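Local coordinates for protein thymine dioxygenase (Neurospora crassa, PDB 5C3Q) that binds thymine and 2-oxoglutarate next to an active-site metal and, as a thymine-7-hydroxylase, probably oxidises the methyl group of the base, at residues I222-Q227 and I291-N296; A45-L50 and T251-A256; Y123-E128 and L191-Y196. All coordinates share one frame; numbering follows the deposited sequence.

Contact 1 (I222-Q227 and I291-N296). With TDR (thymine), chain G; AKG (2-oxoglutaric acid), chain F.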
loop_
_atom_site.group_PDB
_atom_site.type_symbol
_atom_site.label_atom_id
_atom_site.label_comp_id
_atom_site.label_asym_id
_atom_site.label_seq_id
_atom_site.Cartn_x
_atom_site.Cartn_y
_atom_site.Cartn_z
ATOM N N ILE A 222 -7.137 2.597 -2.680
ATOM C CA ILE A 222 -6.644 1.265 -2.334
ATOM C C ILE A 222 -5.119 1.197 -2.450
ATOM O O ILE A 222 -4.475 2.060 -3.063
ATOM C CB ILE A 222 -7.272 0.137 -3.205
ATOM C CG1 ILE A 222 -6.826 0.241 -4.666
ATOM C CG2 ILE A 222 -8.797 0.149 -3.107
ATOM C CD1 ILE A 222 -7.307 -0.901 -5.544
ATOM N N THR A 223 -4.549 0.160 -1.851
ATOM C CA THR A 223 -3.142 -0.131 -2.003
ATOM C C THR A 223 -3.016 -1.548 -2.524
ATOM O O THR A 223 -3.696 -2.453 -2.036
ATOM C CB THR A 223 -2.378 0.004 -0.672
ATOM O OG1 THR A 223 -2.507 1.339 -0.182
ATOM C CG2 THR A 223 -0.889 -0.322 -0.850
ATOM N N LEU A 224 -2.174 -1.722 -3.537
ATOM C CA LEU A 224 -1.850 -3.039 -4.059
ATOM C C LEU A 224 -0.498 -3.388 -3.471
ATOM O O LEU A 224 0.501 -2.754 -3.808
ATOM C CB LEU A 224 -1.785 -3.019 -5.588
ATOM C CG LEU A 224 -2.997 -2.409 -6.293
ATOM C CD1 LEU A 224 -2.732 -2.257 -7.781
ATOM C CD2 LEU A 224 -4.243 -3.244 -6.047
ATOM N N LEU A 225 -0.476 -4.370 -2.575
ATOM C CA LEU A 225 0.748 -4.764 -1.887
ATOM C C LEU A 225 1.240 -6.116 -2.377
ATOM O O LEU A 225 0.589 -7.143 -2.170
ATOM C CB LEU A 225 0.539 -4.806 -0.369
ATOM C CG LEU A 225 1.826 -5.150 0.392
ATOM C CD1 LEU A 225 2.768 -3.957 0.442
ATOM C CD2 LEU A 225 1.512 -5.636 1.791
ATOM N N PHE A 226 2.393 -6.098 -3.036
ATOM C CA PHE A 226 3.058 -7.301 -3.502
ATOM C C PHE A 226 4.165 -7.609 -2.498
ATOM O O PHE A 226 5.075 -6.795 -2.310
ATOM C CB PHE A 226 3.653 -7.072 -4.895
ATOM C CG PHE A 226 2.655 -6.600 -5.918
ATOM C CD1 PHE A 226 2.353 -5.249 -6.047
ATOM C CD2 PHE A 226 2.034 -7.501 -6.768
ATOM C CE1 PHE A 226 1.442 -4.807 -6.992
ATOM C CE2 PHE A 226 1.113 -7.067 -7.715
ATOM C CZ PHE A 226 0.819 -5.719 -7.827
ATOM N N GLN A 227 4.080 -8.758 -1.829
ATOM C CA GLN A 227 5.101 -9.145 -0.852
ATOM C C GLN A 227 5.783 -10.443 -1.273
ATOM O O GLN A 227 5.177 -11.285 -1.944
ATOM C CB GLN A 227 4.508 -9.268 0.561
ATOM C CG GLN A 227 3.471 -10.369 0.763
ATOM C CD GLN A 227 2.978 -10.462 2.203
ATOM O OE1 GLN A 227 3.663 -10.044 3.136
ATOM N NE2 GLN A 227 1.788 -11.024 2.389
ATOM N N ILE A 291 6.488 -4.347 -2.557
ATOM C CA ILE A 291 6.143 -3.226 -3.399
ATOM C C ILE A 291 4.728 -2.800 -3.031
ATOM O O ILE A 291 3.780 -3.589 -3.149
ATOM C CB ILE A 291 6.220 -3.593 -4.896
ATOM C CG1 ILE A 291 7.618 -4.122 -5.241
ATOM C CG2 ILE A 291 5.862 -2.384 -5.753
ATOM C CD1 ILE A 291 7.781 -4.596 -6.670
ATOM N N ALA A 292 4.596 -1.562 -2.568
ATOM C CA ALA A 292 3.295 -0.975 -2.285
ATOM C C ALA A 292 2.940 0.002 -3.391
ATOM O O ALA A 292 3.620 1.017 -3.581
ATOM C CB ALA A 292 3.308 -0.269 -0.942
ATOM N N TYR A 293 1.876 -0.305 -4.127
ATOM C CA TYR A 293 1.355 0.614 -5.119
ATOM C C TYR A 293 0.147 1.346 -4.529
ATOM O O TYR A 293 -0.960 0.797 -4.442
ATOM C CB TYR A 293 1.000 -0.132 -6.405
ATOM C CG TYR A 293 0.626 0.766 -7.559
ATOM C CD1 TYR A 293 1.599 1.294 -8.398
ATOM C CD2 TYR A 293 -0.702 1.078 -7.815
ATOM C CE1 TYR A 293 1.261 2.112 -9.462
ATOM C CE2 TYR A 293 -1.055 1.893 -8.879
ATOM C CZ TYR A 293 -0.069 2.408 -9.701
ATOM O OH TYR A 293 -0.408 3.220 -10.759
ATOM N N PHE A 294 0.378 2.583 -4.100
ATOM C CA PHE A 294 -0.672 3.402 -3.498
ATOM C C PHE A 294 -1.548 3.983 -4.595
ATOM O O PHE A 294 -1.076 4.767 -5.428
ATOM C CB PHE A 294 -0.066 4.546 -2.680
ATOM C CG PHE A 294 0.813 4.090 -1.552
ATOM C CD1 PHE A 294 0.300 3.290 -0.544
ATOM C CD2 PHE A 294 2.142 4.472 -1.488
ATOM C CE1 PHE A 294 1.101 2.874 0.506
ATOM C CE2 PHE A 294 2.947 4.062 -0.443
ATOM C CZ PHE A 294 2.428 3.261 0.556
ATOM N N CYS A 295 -2.813 3.581 -4.608
ATOM C CA CYS A 295 -3.777 4.131 -5.547
ATOM C C CYS A 295 -4.536 5.283 -4.905
ATOM O O CYS A 295 -4.922 5.215 -3.729
ATOM C CB CYS A 295 -4.753 3.065 -6.013
ATOM S SG CYS A 295 -3.973 1.583 -6.683
ATOM N N ASN A 296 -4.743 6.340 -5.688
ATOM C CA ASN A 296 -5.451 7.527 -5.233
ATOM C C ASN A 296 -6.509 7.950 -6.240
ATOM O O ASN A 296 -6.367 7.693 -7.435
ATOM C CB ASN A 296 -4.463 8.684 -5.058
ATOM C CG ASN A 296 -3.421 8.409 -3.982
ATOM O OD1 ASN A 296 -3.761 8.124 -2.837
ATOM N ND2 ASN A 296 -2.150 8.509 -4.344
HETATM N N1 TDR G . 2.698 7.288 1.142
HETATM C C2 TDR G . 1.588 7.465 0.234
HETATM O O2 TDR G . 1.726 8.143 -0.767
HETATM N N3 TDR G . 0.319 6.834 0.515
HETATM C C4 TDR G . 0.151 6.031 1.683
HETATM O O4 TDR G . -0.933 5.512 1.888
HETATM C C5 TDR G . 1.274 5.848 2.617
HETATM C CM5 TDR G . 1.156 5.022 3.859
HETATM C C6 TDR G . 2.554 6.498 2.321
HETATM C C1 AKG F . 3.337 0.607 3.349
HETATM O O1 AKG F . 2.411 1.442 3.528
HETATM O O2 AKG F . 4.384 0.913 2.742
HETATM C C2 AKG F . 3.194 -0.760 3.874
HETATM O O5 AKG F . 2.250 -1.034 4.612
HETATM C C3 AKG F . 4.216 -1.817 3.502
HETATM C C4 AKG F . 3.791 -3.190 4.015
HETATM C C5 AKG F . 4.754 -4.270 3.580
HETATM O O3 AKG F . 4.320 -5.438 3.506
HETATM O O4 AKG F . 5.943 -3.983 3.322
HETATM O O HOH W 1 -3.518 4.318 -1.052
#

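Contact 2 (A45-L50 and T251-A256)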
loop_
_atom_site.group_PDB
_atom_site.type_symbol
_atom_site.label_atom_id
_atom_site.label_comp_id
_atom_site.label_asym_id
_atom_site.label_seq_id
_atom_site.Cartn_x
_atom_site.Cartn_y
_atom_site.Cartn_z
ATOM N N ALA A 45 -13.091 -6.571 6.744
ATOM C CA ALA A 45 -11.674 -6.602 7.118
ATOM C C ALA A 45 -10.894 -5.382 6.633
ATOM O O ALA A 45 -9.882 -5.016 7.230
ATOM C CB ALA A 45 -11.023 -7.864 6.578
ATOM N N GLY A 46 -11.346 -4.776 5.539
ATOM C CA GLY A 46 -10.608 -3.692 4.898
ATOM C C GLY A 46 -9.480 -4.190 4.015
ATOM O O GLY A 46 -8.805 -3.393 3.364
ATOM N N PHE A 47 -9.301 -5.514 3.987
ATOM C CA PHE A 47 -8.209 -6.194 3.298
ATOM C C PHE A 47 -8.774 -7.387 2.531
ATOM O O PHE A 47 -9.686 -8.061 3.021
ATOM C CB PHE A 47 -7.203 -6.737 4.321
ATOM C CG PHE A 47 -6.062 -5.809 4.623
ATOM C CD1 PHE A 47 -6.245 -4.697 5.437
ATOM C CD2 PHE A 47 -4.800 -6.062 4.122
ATOM C CE1 PHE A 47 -5.188 -3.844 5.720
ATOM C CE2 PHE A 47 -3.737 -5.212 4.402
ATOM C CZ PHE A 47 -3.934 -4.106 5.207
ATOM N N ILE A 48 -8.239 -7.641 1.334
ATOM C CA ILE A 48 -8.472 -8.897 0.608
ATOM C C ILE A 48 -7.157 -9.394 -0.010
ATOM O O ILE A 48 -6.189 -8.633 -0.118
ATOM C CB ILE A 48 -9.543 -8.740 -0.498
ATOM C CG1 ILE A 48 -9.067 -7.767 -1.588
ATOM C CG2 ILE A 48 -10.862 -8.263 0.105
ATOM C CD1 ILE A 48 -10.014 -7.647 -2.766
ATOM N N TYR A 49 -7.117 -10.673 -0.379
ATOM C CA TYR A 49 -6.054 -11.204 -1.238
ATOM C C TYR A 49 -6.684 -11.500 -2.589
ATOM O O TYR A 49 -7.758 -12.112 -2.651
ATOM C CB TYR A 49 -5.482 -12.518 -0.709
ATOM C CG TYR A 49 -4.494 -12.454 0.439
ATOM C CD1 TYR A 49 -4.744 -11.692 1.574
ATOM C CD2 TYR A 49 -3.337 -13.236 0.417
ATOM C CE1 TYR A 49 -3.853 -11.681 2.638
ATOM C CE2 TYR A 49 -2.441 -13.232 1.472
ATOM C CZ TYR A 49 -2.701 -12.457 2.581
ATOM O OH TYR A 49 -1.809 -12.453 3.632
ATOM N N LEU A 50 -6.017 -11.088 -3.661
ATOM C CA LEU A 50 -6.429 -11.445 -5.010
ATOM C C LEU A 50 -5.424 -12.389 -5.636
ATOM O O LEU A 50 -4.219 -12.171 -5.535
ATOM C CB LEU A 50 -6.556 -10.201 -5.887
ATOM C CG LEU A 50 -7.637 -9.193 -5.507
ATOM C CD1 LEU A 50 -7.599 -8.028 -6.480
ATOM C CD2 LEU A 50 -9.017 -9.840 -5.488
ATOM N N THR A 251 -0.119 -13.951 -5.058
ATOM C CA THR A 251 -1.276 -13.148 -4.683
ATOM C C THR A 251 -0.842 -11.701 -4.536
ATOM O O THR A 251 0.347 -11.405 -4.392
ATOM C CB THR A 251 -1.911 -13.606 -3.354
ATOM O OG1 THR A 251 -0.940 -13.529 -2.300
ATOM C CG2 THR A 251 -2.445 -15.035 -3.466
ATOM N N VAL A 252 -1.813 -10.802 -4.590
ATOM C CA VAL A 252 -1.596 -9.415 -4.211
ATOM C C VAL A 252 -2.533 -9.127 -3.050
ATOM O O VAL A 252 -3.712 -9.494 -3.081
ATOM C CB VAL A 252 -1.812 -8.423 -5.386
ATOM C CG1 VAL A 252 -3.193 -8.563 -6.011
ATOM C CG2 VAL A 252 -1.578 -6.987 -4.930
ATOM N N VAL A 253 -1.990 -8.504 -2.011
ATOM C CA VAL A 253 -2.783 -8.093 -0.877
ATOM C C VAL A 253 -3.311 -6.700 -1.204
ATOM O O VAL A 253 -2.537 -5.797 -1.533
ATOM C CB VAL A 253 -1.953 -8.094 0.421
ATOM C CG1 VAL A 253 -2.791 -7.635 1.600
ATOM C CG2 VAL A 253 -1.395 -9.486 0.686
ATOM N N VAL A 254 -4.631 -6.541 -1.140
ATOM C CA VAL A 254 -5.265 -5.268 -1.454
ATOM C C VAL A 254 -6.010 -4.752 -0.238
ATOM O O VAL A 254 -6.814 -5.471 0.365
ATOM C CB VAL A 254 -6.246 -5.385 -2.635
ATOM C CG1 VAL A 254 -6.754 -4.008 -3.036
ATOM C CG2 VAL A 254 -5.587 -6.068 -3.826
ATOM N N ASN A 255 -5.730 -3.507 0.131
ATOM C CA ASN A 255 -6.426 -2.879 1.244
ATOM C C ASN A 255 -6.938 -1.493 0.896
ATOM O O ASN A 255 -6.309 -0.758 0.134
ATOM C CB ASN A 255 -5.525 -2.816 2.477
ATOM C CG ASN A 255 -4.331 -1.906 2.288
ATOM O OD1 ASN A 255 -3.362 -2.274 1.628
ATOM N ND2 ASN A 255 -4.384 -0.717 2.882
ATOM N N ALA A 256 -8.079 -1.139 1.469
ATOM C CA ALA A 256 -8.648 0.185 1.280
ATOM C C ALA A 256 -7.883 1.193 2.126
ATOM O O ALA A 256 -7.431 0.870 3.214
ATOM C CB ALA A 256 -10.117 0.186 1.657
HETATM O O HOH W 2 -7.444 -1.364 4.872
#

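Contact 3 (Y123-E128 and L191-Y196). With AKG (2-oxoglutaric acid), chain F; TDR (thymine), chain G; EDO (1,2-ethanediol), chain I.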
loop_
_atom_site.group_PDB
_atom_site.type_symbol
_atom_site.label_atom_id
_atom_site.label_comp_id
_atom_site.label_asym_id
_atom_site.label_seq_id
_atom_site.Cartn_x
_atom_site.Cartn_y
_atom_site.Cartn_z
ATOM N N TYR A 123 11.853 3.638 -2.321
ATOM C CA TYR A 123 11.994 4.480 -3.488
ATOM C C TYR A 123 10.623 4.615 -4.141
ATOM O O TYR A 123 10.001 3.615 -4.516
ATOM C CB TYR A 123 13.004 3.876 -4.459
ATOM C CG TYR A 123 13.199 4.702 -5.706
ATOM C CD1 TYR A 123 13.950 5.875 -5.678
ATOM C CD2 TYR A 123 12.629 4.316 -6.913
ATOM C CE1 TYR A 123 14.129 6.637 -6.819
ATOM C CE2 TYR A 123 12.803 5.071 -8.058
ATOM C CZ TYR A 123 13.552 6.229 -8.007
ATOM O OH TYR A 123 13.716 6.976 -9.150
ATOM N N GLU A 124 10.162 5.854 -4.281
ATOM C CA GLU A 124 8.814 6.128 -4.763
ATOM C C GLU A 124 8.779 6.780 -6.147
ATOM O O GLU A 124 9.516 7.730 -6.434
ATOM C CB GLU A 124 8.073 6.966 -3.732
ATOM C CG GLU A 124 7.706 6.133 -2.510
ATOM C CD GLU A 124 7.334 6.957 -1.302
ATOM O OE1 GLU A 124 6.332 6.607 -0.634
ATOM O OE2 GLU A 124 8.045 7.938 -1.005
ATOM N N ILE A 125 7.903 6.238 -6.987
ATOM C CA ILE A 125 7.744 6.638 -8.375
ATOM C C ILE A 125 6.294 7.064 -8.582
ATOM O O ILE A 125 5.380 6.325 -8.220
ATOM C CB ILE A 125 8.057 5.447 -9.313
ATOM C CG1 ILE A 125 9.533 5.055 -9.209
ATOM C CG2 ILE A 125 7.702 5.773 -10.755
ATOM C CD1 ILE A 125 9.796 3.597 -9.538
ATOM N N GLY A 126 6.092 8.252 -9.151
ATOM C CA GLY A 126 4.756 8.737 -9.513
ATOM C C GLY A 126 4.555 8.604 -11.007
ATOM O O GLY A 126 5.434 8.099 -11.706
ATOM N N ARG A 127 3.409 9.049 -11.515
ATOM C CA ARG A 127 3.197 9.029 -12.959
ATOM C C ARG A 127 4.158 10.006 -13.635
ATOM O O ARG A 127 4.408 11.097 -13.128
ATOM C CB ARG A 127 1.746 9.315 -13.350
ATOM C CG ARG A 127 1.228 10.698 -13.020
ATOM C CD ARG A 127 -0.118 10.914 -13.685
ATOM N NE ARG A 127 -0.752 12.141 -13.212
ATOM C CZ ARG A 127 -0.838 13.284 -13.890
ATOM N NH1 ARG A 127 -0.339 13.403 -15.115
ATOM N NH2 ARG A 127 -1.446 14.324 -13.331
ATOM N N GLU A 128 4.687 9.585 -14.777
ATOM C CA GLU A 128 5.746 10.301 -15.481
ATOM C C GLU A 128 5.405 11.729 -15.877
ATOM O O GLU A 128 6.269 12.605 -15.835
ATOM C CB GLU A 128 6.129 9.536 -16.750
ATOM C CG GLU A 128 7.057 8.364 -16.505
ATOM C CD GLU A 128 8.508 8.789 -16.386
ATOM O OE1 GLU A 128 8.871 9.421 -15.370
ATOM O OE2 GLU A 128 9.296 8.473 -17.306
ATOM N N LEU A 191 4.096 4.419 -6.779
ATOM C CA LEU A 191 4.715 3.102 -6.750
ATOM C C LEU A 191 5.855 3.147 -5.736
ATOM O O LEU A 191 6.888 3.773 -5.984
ATOM C CB LEU A 191 5.216 2.736 -8.151
ATOM C CG LEU A 191 6.094 1.504 -8.363
ATOM C CD1 LEU A 191 5.397 0.241 -7.892
ATOM C CD2 LEU A 191 6.461 1.394 -9.835
ATOM N N ARG A 192 5.648 2.507 -4.587
ATOM C CA ARG A 192 6.651 2.466 -3.526
ATOM C C ARG A 192 7.380 1.122 -3.504
ATOM O O ARG A 192 6.808 0.096 -3.123
ATOM C CB ARG A 192 6.006 2.731 -2.164
ATOM C CG ARG A 192 6.990 2.722 -1.002
ATOM C CD ARG A 192 6.294 2.846 0.341
ATOM N NE ARG A 192 6.333 4.205 0.866
ATOM C CZ ARG A 192 5.881 4.572 2.063
ATOM N NH1 ARG A 192 5.330 3.683 2.887
ATOM N NH2 ARG A 192 5.978 5.843 2.438
ATOM N N LEU A 193 8.642 1.144 -3.920
ATOM C CA LEU A 193 9.534 -0.000 -3.789
ATOM C C LEU A 193 10.079 -0.007 -2.366
ATOM O O LEU A 193 10.528 1.028 -1.874
ATOM C CB LEU A 193 10.696 0.107 -4.783
ATOM C CG LEU A 193 10.319 0.329 -6.250
ATOM C CD1 LEU A 193 11.574 0.373 -7.101
ATOM C CD2 LEU A 193 9.373 -0.751 -6.754
ATOM N N LEU A 194 10.028 -1.166 -1.711
ATOM C CA LEU A 194 10.487 -1.305 -0.329
ATOM C C LEU A 194 11.538 -2.395 -0.192
ATOM O O LEU A 194 11.400 -3.487 -0.744
ATOM C CB LEU A 194 9.314 -1.623 0.597
ATOM C CG LEU A 194 8.376 -0.454 0.907
ATOM C CD1 LEU A 194 6.975 -0.942 1.255
ATOM C CD2 LEU A 194 8.953 0.394 2.029
ATOM N N HIS A 195 12.583 -2.083 0.564
ATOM C CA HIS A 195 13.597 -3.050 0.930
ATOM C C HIS A 195 13.829 -2.966 2.434
ATOM O O HIS A 195 14.165 -1.907 2.962
ATOM C CB HIS A 195 14.889 -2.785 0.154
ATOM C CG HIS A 195 16.068 -3.548 0.665
ATOM N ND1 HIS A 195 17.247 -2.936 1.026
ATOM C CD2 HIS A 195 16.247 -4.872 0.886
ATOM C CE1 HIS A 195 18.106 -3.849 1.441
ATOM N NE2 HIS A 195 17.523 -5.032 1.367
ATOM N N TYR A 196 13.616 -4.084 3.117
ATOM C CA TYR A 196 13.873 -4.184 4.544
ATOM C C TYR A 196 15.155 -4.998 4.701
ATOM O O TYR A 196 15.133 -6.212 4.517
ATOM C CB TYR A 196 12.704 -4.874 5.251
ATOM C CG TYR A 196 11.363 -4.196 5.066
ATOM C CD1 TYR A 196 10.539 -4.508 3.987
ATOM C CD2 TYR A 196 10.912 -3.246 5.975
ATOM C CE1 TYR A 196 9.308 -3.882 3.816
ATOM C CE2 TYR A 196 9.684 -2.626 5.820
ATOM C CZ TYR A 196 8.886 -2.946 4.740
ATOM O OH TYR A 196 7.666 -2.325 4.597
HETATM C C1 AKG F . 3.337 0.607 3.349
HETATM O O1 AKG F . 2.411 1.442 3.528
HETATM O O2 AKG F . 4.384 0.913 2.742
HETATM C C2 AKG F . 3.194 -0.760 3.874
HETATM O O5 AKG F . 2.250 -1.034 4.612
HETATM C C3 AKG F . 4.216 -1.817 3.502
HETATM C C4 AKG F . 3.791 -3.190 4.015
HETATM C C5 AKG F . 4.754 -4.270 3.580
HETATM O O3 AKG F . 4.320 -5.438 3.506
HETATM O O4 AKG F . 5.943 -3.983 3.322
HETATM N N1 TDR G . 2.698 7.288 1.142
HETATM C C2 TDR G . 1.588 7.465 0.234
HETATM O O2 TDR G . 1.726 8.143 -0.767
HETATM N N3 TDR G . 0.319 6.834 0.515
HETATM C C4 TDR G . 0.151 6.031 1.683
HETATM O O4 TDR G . -0.933 5.512 1.888
HETATM C C5 TDR G . 1.274 5.848 2.617
HETATM C CM5 TDR G . 1.156 5.022 3.859
HETATM C C6 TDR G . 2.554 6.498 2.321
HETATM C C1 EDO I . 8.762 8.936 1.863
HETATM O O1 EDO I . 8.029 7.712 1.776
HETATM C C2 EDO I . 9.345 9.106 3.259
HETATM O O2 EDO I . 8.414 9.758 4.127
#

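Contact 1 (I222-Q227 and I291-N296)
Segments 222-227 and 291-296, on strands 222-227 and 284-295, run antiparallel at 167°, their axes 4.6 Å apart at closest approach. They are neighbours in the major sheet of the double-stranded beta-helix fold. Leu224 with Tyr293 and Phe226 with Ile291 are hydrogen-bonded pairs, each closed by two N-H...O bonds. The straightest runs from Tyr293 N to Leu224 O (2.8 Å, 176° at the hydrogen) in the carbonyl plane, whereas Leu224 N meets Tyr293 O from above its plane.

The non-hydrogen-bonded pairs, Thr223 with Phe294 and Leu225 with Ala292, point their side chains to the ligand-bearing face. Thymine covers one face of the Phe294 ring, its C4 lying 3.4 Å above the plane over the ring centre. At the ring edge, near its plane, Thr223 OG1 comes within 3.4 Å of Phe294 CD1, and 2-oxoglutarate O1 lies 3.5 Å from Phe294 CZ. The same OG1 is hydrogen-bonded to Asp218, a metal ligand, and accepts a bond from a water that also donates to Cys295 O, so its position is tied from two sides. Leu225 keeps CG anti to the backbone N (chi1 -177°), carrying its branched end to 2-oxoglutarate, with CD2 3.3 Å from O3.

On the other face, Tyr293 reaches for Asn189 through its hydroxyl and touches helix 147-173. Leu224 CD1 rests 3.9 Å from Tyr293 CD2, while Ile222 CG1 meets Cys295 SG at 3.7 Å.

Contact 2 (A45-L50 and T251-A256)
Asn255 lays its CB squarely over the Phe47 ring, 3.3 Å from the centroid and only 8° off the normal, a close CH-pi contact. The Asn255 CG occupies the crowded position between backbone N and carbonyl carbon, and its amide plane is 15° from that of the ring, so the two flat groups are nearly parallel. Val253 divides its methyls between two aromatic rings: CG1 comes to the edge of Phe47, 3.6 Å from CD2, and CG2 sits over the centre of the Tyr49 ring in a second CH-pi contact, 3.8 Å from its centroid.

Across the sheet, the other face is aliphatic. Ile48 CG1 lies alongside Val254 CB at 3.8 Å, and Leu50 CD1 crosses obliquely to touch Val254 CG2 at 3.9 Å.

Two hydrogen-bonded pairs, Ile48 with Val254 and Leu50 with Val252, hold the two strands in register. They make strand 47-51 the antiparallel neighbour of strand 251-256, extending the major sheet of the double-stranded beta-helix fold. Just before the strand, Gly46 has positive phi (81°) where the chain leaves helix 28-44. Its O accepts a hydrogen bond from Ala256 N at 3.0 Å, and a bound water donates both to it and to Ala256 O.

Further out, helix 28-44 covers the aliphatic face, with Phe42 against both Ile48 and Val254. Tyr49 OH is hydrogen-bonded to Thr246 O. Beyond the aromatic face lie two metal ligands: His273 meets the Phe47 ring edge-to-face, and Asn255 ND2 is hydrogen-bonded to Asp218 OD2, placing Asn255 in the second shell of the metal.

Contact 3 (Y123-E128 and L191-Y196)
Arg192 divides its guanidinium between a carboxylate of the protein and one of the co-substrate, and the protein carboxylate is met from an unusual side: NE approaches Glu124 OE1 at 2.8 Å from 53° out of the carboxylate plane. The salt-bridged Glu124 and Arg192 are a non-hydrogen-bonded pair on the antiparallel strands 121-125 and 190-200, in the major sheet of the double-stranded beta-helix fold. A longer, weak bond from Arg192 NH2 reaches the same OE1 at 3.2 Å.

The Arg192 chain starts extended and bends at chi3 (-100°), which directs NH1 to 2-oxoglutarate O2 at 2.9 Å. Thymine turns an edge to one guanidinium face, its C6 3.5 Å from Arg192 NH2. An alanine here would remove the guanidinium and would probably weaken the hold on the 2-oxoglutarate carboxylate, leave Glu124 without its salt bridge and take away the face against which thymine C6 rests.

On the opposite sheet face, Ile125 CD1 packs against Leu191 CD2 at 4.0 Å; Ile125 with Leu191 and Tyr123 with Leu193 are the hydrogen-bonded pairs on either side of Glu124 and Arg192. At the far end of the co-substrate, Tyr196 OH donates to 2-oxoglutarate O4 at 2.7 Å.

All three contacts belong to one sheet and follow each other across it. Contact 1 is central, its centre about 10 Å from each of the others, while contacts 2 and 3 are about 19 Å apart between centres and do not touch. Strands 222-227 and 251-256 are joined by probable hydrogen bonds, including Leu225 N to Val253 O at 2.7 Å. Ala292 O to Arg192 N, also 2.7 Å, ties contact 1 to contact 3. Contacts 1 and 3 share both thymine and 2-oxoglutarate, with Phe294 CE2 3.6 Å from Arg192 NE. Contact 2 meets neither ligand but approaches the nickel: the Asn255 side chain is about 5 Å from it at nearest atoms, as is that of Phe294.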